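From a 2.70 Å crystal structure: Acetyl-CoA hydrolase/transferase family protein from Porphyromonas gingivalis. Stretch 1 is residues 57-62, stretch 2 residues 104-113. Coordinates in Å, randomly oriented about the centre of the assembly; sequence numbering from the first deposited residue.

Stretch 1 57-62: MFTGAS
Stretch 2 104-113: HLSTLAQDLR

This is a small, buried, apolar contact in which three leucines from one side of a helical segment pack against the end of a strand and the loop that follows it, with no hydrogen bond between the two stretches and 241 Å² buried in all.

Met57, a selenomethionine, and Phe58 are extended, with phi/psi of -126/123 and -118/124; Thr59 continues at -132/178, Gly60 turns at -78/-60 and Ala61 lies at -147/-131. Across from them, Leu105 to Thr107 have helical phi/psi and lead into a helix that runs on through Arg113, with Asp111 N bonded to Thr107 O at 3.1 Å and Arg113 N to Ala109 O at 3.2 Å. The closest register is Gly60 with Leu105, CA to CA 7.4 Å, and the chain order runs in opposite senses: Leu105 meets Gly60 and Ala61, whereas Leu112 meets Phe58.

The rule is helical spacing. Leu105, Leu108 and Leu112, three and then four residues apart, all direct CA-to-CB toward the strand and loop. Phe58 answers in kind, with chi1 m (-63°) and chi2 111°. Leu112, chi1 between wells at -93° and chi2 t, sets CD2 over one face of the Phe58 ring, 4.0 Å from the centroid of that ring and 12° off the normal, a CH-pi contact. Leu108, t then p, approaches the ring obliquely, its CD1 4.4 Å from Phe58 CD2, while its CD2 lies 3.4 Å from Thr59 O.

Beyond the ring, backbone does much of the meeting. Leu105, m then t, brings CD2 to 3.7 Å from Gly60 O and CD1 to 4.5 Å from Ala61 CB. The CA-to-CB bond of Thr59 points away from the other stretch; with chi1 p, its OG1 donates to Ala61 O at 2.7 Å, bridging the turn within its own stretch. Similarly, Thr107 OG1 donates to His104 O at 2.8 Å.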

HETATM    1  N   MSE A  57      24.603   5.746   1.566  1.00  7.62           N
HETATM    2  CA  MSE A  57      24.430   4.999   0.328  1.00  9.36           C
HETATM    3  C   MSE A  57      23.003   4.886  -0.174  1.00  8.76           C
HETATM    4  O   MSE A  57      22.126   4.398   0.527  1.00  7.92           O
HETATM    5  CB  MSE A  57      24.992   3.592   0.504  1.00 10.96           C
HETATM    6  CG  MSE A  57      26.459   3.548   0.862  1.00 14.67           C
HETATM    7 SE   MSE A  57      27.060   1.747   1.270  1.00 22.46          SE
HETATM    8  CE  MSE A  57      26.782   0.954  -0.474  1.00 19.48           C
ATOM      9  N   PHE A  58      22.785   5.338  -1.401  1.00  7.39           N
ATOM     10  CA  PHE A  58      21.480   5.260  -2.057  1.00  6.39           C
ATOM     11  C   PHE A  58      21.723   4.366  -3.272  1.00  6.39           C
ATOM     12  O   PHE A  58      22.605   4.663  -4.090  1.00  6.39           O
ATOM     13  CB  PHE A  58      21.010   6.625  -2.587  1.00  6.39           C
ATOM     14  CG  PHE A  58      20.796   7.682  -1.530  1.00  6.39           C
ATOM     15  CD1 PHE A  58      21.643   8.793  -1.451  1.00  6.39           C
ATOM     16  CD2 PHE A  58      19.711   7.604  -0.658  1.00  6.39           C
ATOM     17  CE1 PHE A  58      21.413   9.812  -0.527  1.00  6.65           C
ATOM     18  CE2 PHE A  58      19.467   8.616   0.275  1.00  7.17           C
ATOM     19  CZ  PHE A  58      20.320   9.726   0.342  1.00  6.42           C
ATOM     20  N   THR A  59      20.962   3.281  -3.397  1.00  7.13           N
ATOM     21  CA  THR A  59      21.105   2.380  -4.539  1.00  6.39           C
ATOM     22  C   THR A  59      19.721   2.079  -5.123  1.00  6.39           C
ATOM     23  O   THR A  59      18.709   2.547  -4.610  1.00  6.39           O
ATOM     24  CB  THR A  59      21.751   1.040  -4.122  1.00  6.39           C
ATOM     25  OG1 THR A  59      20.857   0.328  -3.249  1.00  6.83           O
ATOM     26  CG2 THR A  59      23.051   1.273  -3.408  1.00  6.39           C
ATOM     27  N   GLY A  60      19.681   1.309  -6.204  1.00  6.39           N
ATOM     28  CA  GLY A  60      18.404   0.947  -6.793  1.00  6.39           C
ATOM     29  C   GLY A  60      17.838  -0.147  -5.921  1.00  6.39           C
ATOM     30  O   GLY A  60      16.771   0.003  -5.321  1.00  6.39           O
ATOM     31  N   ALA A  61      18.591  -1.241  -5.844  1.00  6.39           N
ATOM     32  CA  ALA A  61      18.238  -2.390  -5.023  1.00  6.42           C
ATOM     33  C   ALA A  61      19.553  -2.993  -4.515  1.00  6.39           C
ATOM     34  O   ALA A  61      20.417  -2.263  -4.011  1.00  6.39           O
ATOM     35  CB  ALA A  61      17.458  -3.399  -5.841  1.00  6.39           C
ATOM     36  N   SER A  62      19.703  -4.310  -4.657  1.00  6.39           N
ATOM     37  CA  SER A  62      20.904  -5.008  -4.222  1.00  6.39           C
ATOM     38  C   SER A  62      22.087  -4.692  -5.133  1.00  6.93           C
ATOM     39  O   SER A  62      21.928  -4.253  -6.275  1.00  8.31           O
ATOM     40  CB  SER A  62      20.664  -6.516  -4.187  1.00  6.69           C
ATOM     41  OG  SER A  62      20.230  -6.987  -5.447  1.00  8.53           O
ATOM     42  N   HIS A 104       9.805   1.221  -0.212  1.00  6.39           N
ATOM     43  CA  HIS A 104       9.100   0.698  -1.374  1.00  6.88           C
ATOM     44  C   HIS A 104       9.983   1.243  -2.492  1.00  6.51           C
ATOM     45  O   HIS A 104      10.197   2.453  -2.586  1.00  6.93           O
ATOM     46  CB  HIS A 104       7.684   1.285  -1.469  1.00  6.39           C
ATOM     47  CG  HIS A 104       6.762   0.826  -0.384  1.00  6.39           C
ATOM     48  ND1 HIS A 104       6.482  -0.506  -0.156  1.00  6.39           N
ATOM     49  CD2 HIS A 104       6.043   1.524   0.529  1.00  6.39           C
ATOM     50  CE1 HIS A 104       5.630  -0.607   0.849  1.00  6.39           C
ATOM     51  NE2 HIS A 104       5.348   0.610   1.282  1.00  6.39           N
ATOM     52  N   LEU A 105      10.508   0.353  -3.326  1.00  6.39           N
ATOM     53  CA  LEU A 105      11.418   0.761  -4.390  1.00  7.56           C
ATOM     54  C   LEU A 105      10.947   1.879  -5.316  1.00  6.39           C
ATOM     55  O   LEU A 105      11.716   2.766  -5.665  1.00  7.00           O
ATOM     56  CB  LEU A 105      11.831  -0.467  -5.209  1.00  6.39           C
ATOM     57  CG  LEU A 105      12.539  -1.552  -4.394  1.00  6.39           C
ATOM     58  CD1 LEU A 105      13.109  -2.602  -5.333  1.00  6.39           C
ATOM     59  CD2 LEU A 105      13.648  -0.932  -3.538  1.00  6.39           C
ATOM     60  N   SER A 106       9.682   1.863  -5.704  1.00  6.39           N
ATOM     61  CA  SER A 106       9.182   2.894  -6.615  1.00  6.39           C
ATOM     62  C   SER A 106       9.201   4.318  -6.061  1.00  6.39           C
ATOM     63  O   SER A 106       9.053   5.275  -6.817  1.00  6.39           O
ATOM     64  CB  SER A 106       7.745   2.570  -7.040  1.00  6.85           C
ATOM     65  OG  SER A 106       6.833   2.849  -5.996  1.00  6.39           O
ATOM     66  N   THR A 107       9.388   4.468  -4.752  1.00 14.86           N
ATOM     67  CA  THR A 107       9.351   5.796  -4.137  1.00 14.86           C
ATOM     68  C   THR A 107      10.654   6.539  -3.882  1.00 14.86           C
ATOM     69  O   THR A 107      10.614   7.746  -3.662  1.00  6.39           O
ATOM     70  CB  THR A 107       8.593   5.757  -2.799  1.00 14.86           C
ATOM     71  OG1 THR A 107       9.354   5.019  -1.835  1.00 14.86           O
ATOM     72  CG2 THR A 107       7.253   5.074  -2.966  1.00 14.86           C
ATOM     73  N   LEU A 108      11.794   5.845  -3.912  1.00 14.86           N
ATOM     74  CA  LEU A 108      13.091   6.482  -3.634  1.00 14.86           C
ATOM     75  C   LEU A 108      13.493   7.640  -4.553  1.00 14.86           C
ATOM     76  O   LEU A 108      14.007   8.664  -4.090  1.00  6.44           O
ATOM     77  CB  LEU A 108      14.212   5.436  -3.627  1.00 14.86           C
ATOM     78  CG  LEU A 108      15.619   5.970  -3.317  1.00 14.86           C
ATOM     79  CD1 LEU A 108      15.640   6.640  -1.959  1.00 14.86           C
ATOM     80  CD2 LEU A 108      16.612   4.835  -3.346  1.00 14.86           C
ATOM     81  N   ALA A 109      13.275   7.472  -5.851  1.00  6.39           N
ATOM     82  CA  ALA A 109      13.619   8.511  -6.815  1.00  6.46           C
ATOM     83  C   ALA A 109      12.918   9.846  -6.566  1.00  6.68           C
ATOM     84  O   ALA A 109      13.575  10.882  -6.444  1.00  6.39           O
ATOM     85  CB  ALA A 109      13.324   8.034  -8.228  1.00  6.39           C
ATOM     86  N   GLN A 110      11.593   9.835  -6.489  1.00  6.39           N
ATOM     87  CA  GLN A 110      10.873  11.078  -6.274  1.00  6.39           C
ATOM     88  C   GLN A 110      11.115  11.672  -4.901  1.00  6.49           C
ATOM     89  O   GLN A 110      11.184  12.891  -4.754  1.00  6.39           O
ATOM     90  CB  GLN A 110       9.367  10.891  -6.485  1.00  6.39           C
ATOM     91  CG  GLN A 110       8.734   9.865  -5.593  1.00  6.39           C
ATOM     92  CD  GLN A 110       7.219  10.005  -5.517  1.00  6.39           C
ATOM     93  OE1 GLN A 110       6.545  10.182  -6.530  1.00  6.39           O
ATOM     94  NE2 GLN A 110       6.680   9.910  -4.311  1.00  6.66           N
ATOM     95  N   ASP A 111      11.241  10.819  -3.894  1.00  6.39           N
ATOM     96  CA  ASP A 111      11.465  11.293  -2.533  1.00  6.52           C
ATOM     97  C   ASP A 111      12.827  11.943  -2.398  1.00  6.39           C
ATOM     98  O   ASP A 111      13.055  12.750  -1.497  1.00  6.50           O
ATOM     99  CB  ASP A 111      11.314  10.140  -1.541  1.00  7.65           C
ATOM    100  CG  ASP A 111       9.863   9.778  -1.294  1.00  7.46           C
ATOM    101  OD1 ASP A 111       8.996  10.245  -2.059  1.00  6.39           O
ATOM    102  OD2 ASP A 111       9.583   9.025  -0.337  1.00  9.68           O
ATOM    103  N   LEU A 112      13.734  11.571  -3.292  1.00  6.39           N
ATOM    104  CA  LEU A 112      15.070  12.142  -3.304  1.00  7.17           C
ATOM    105  C   LEU A 112      14.910  13.544  -3.866  1.00  6.39           C
ATOM    106  O   LEU A 112      15.477  14.497  -3.351  1.00  6.39           O
ATOM    107  CB  LEU A 112      15.992  11.312  -4.198  1.00  6.39           C
ATOM    108  CG  LEU A 112      16.789  10.218  -3.480  1.00  6.96           C
ATOM    109  CD1 LEU A 112      17.427   9.268  -4.493  1.00  6.39           C
ATOM    110  CD2 LEU A 112      17.848  10.880  -2.598  1.00  6.39           C
ATOM    111  N   ARG A 113      14.119  13.657  -4.928  1.00  6.74           N
ATOM    112  CA  ARG A 113      13.866  14.935  -5.566  1.00  6.39           C
ATOM    113  C   ARG A 113      13.107  15.859  -4.622  1.00  6.39           C
ATOM    114  O   ARG A 113      13.336  17.064  -4.621  1.00  7.15           O
ATOM    115  CB  ARG A 113      13.081  14.729  -6.866  1.00  6.90           C
ATOM    116  CG  ARG A 113      13.812  13.880  -7.900  1.00  7.05           C
ATOM    117  CD  ARG A 113      13.247  14.103  -9.292  1.00  6.39           C
ATOM    118  NE  ARG A 113      11.850  13.687  -9.395  1.00  6.39           N
ATOM    119  CZ  ARG A 113      11.442  12.466  -9.717  1.00  6.55           C
ATOM    120  NH1 ARG A 113      10.143  12.208  -9.773  1.00  6.39           N
ATOM    121  NH2 ARG A 113      12.327  11.513  -9.993  1.00  6.52           N
TER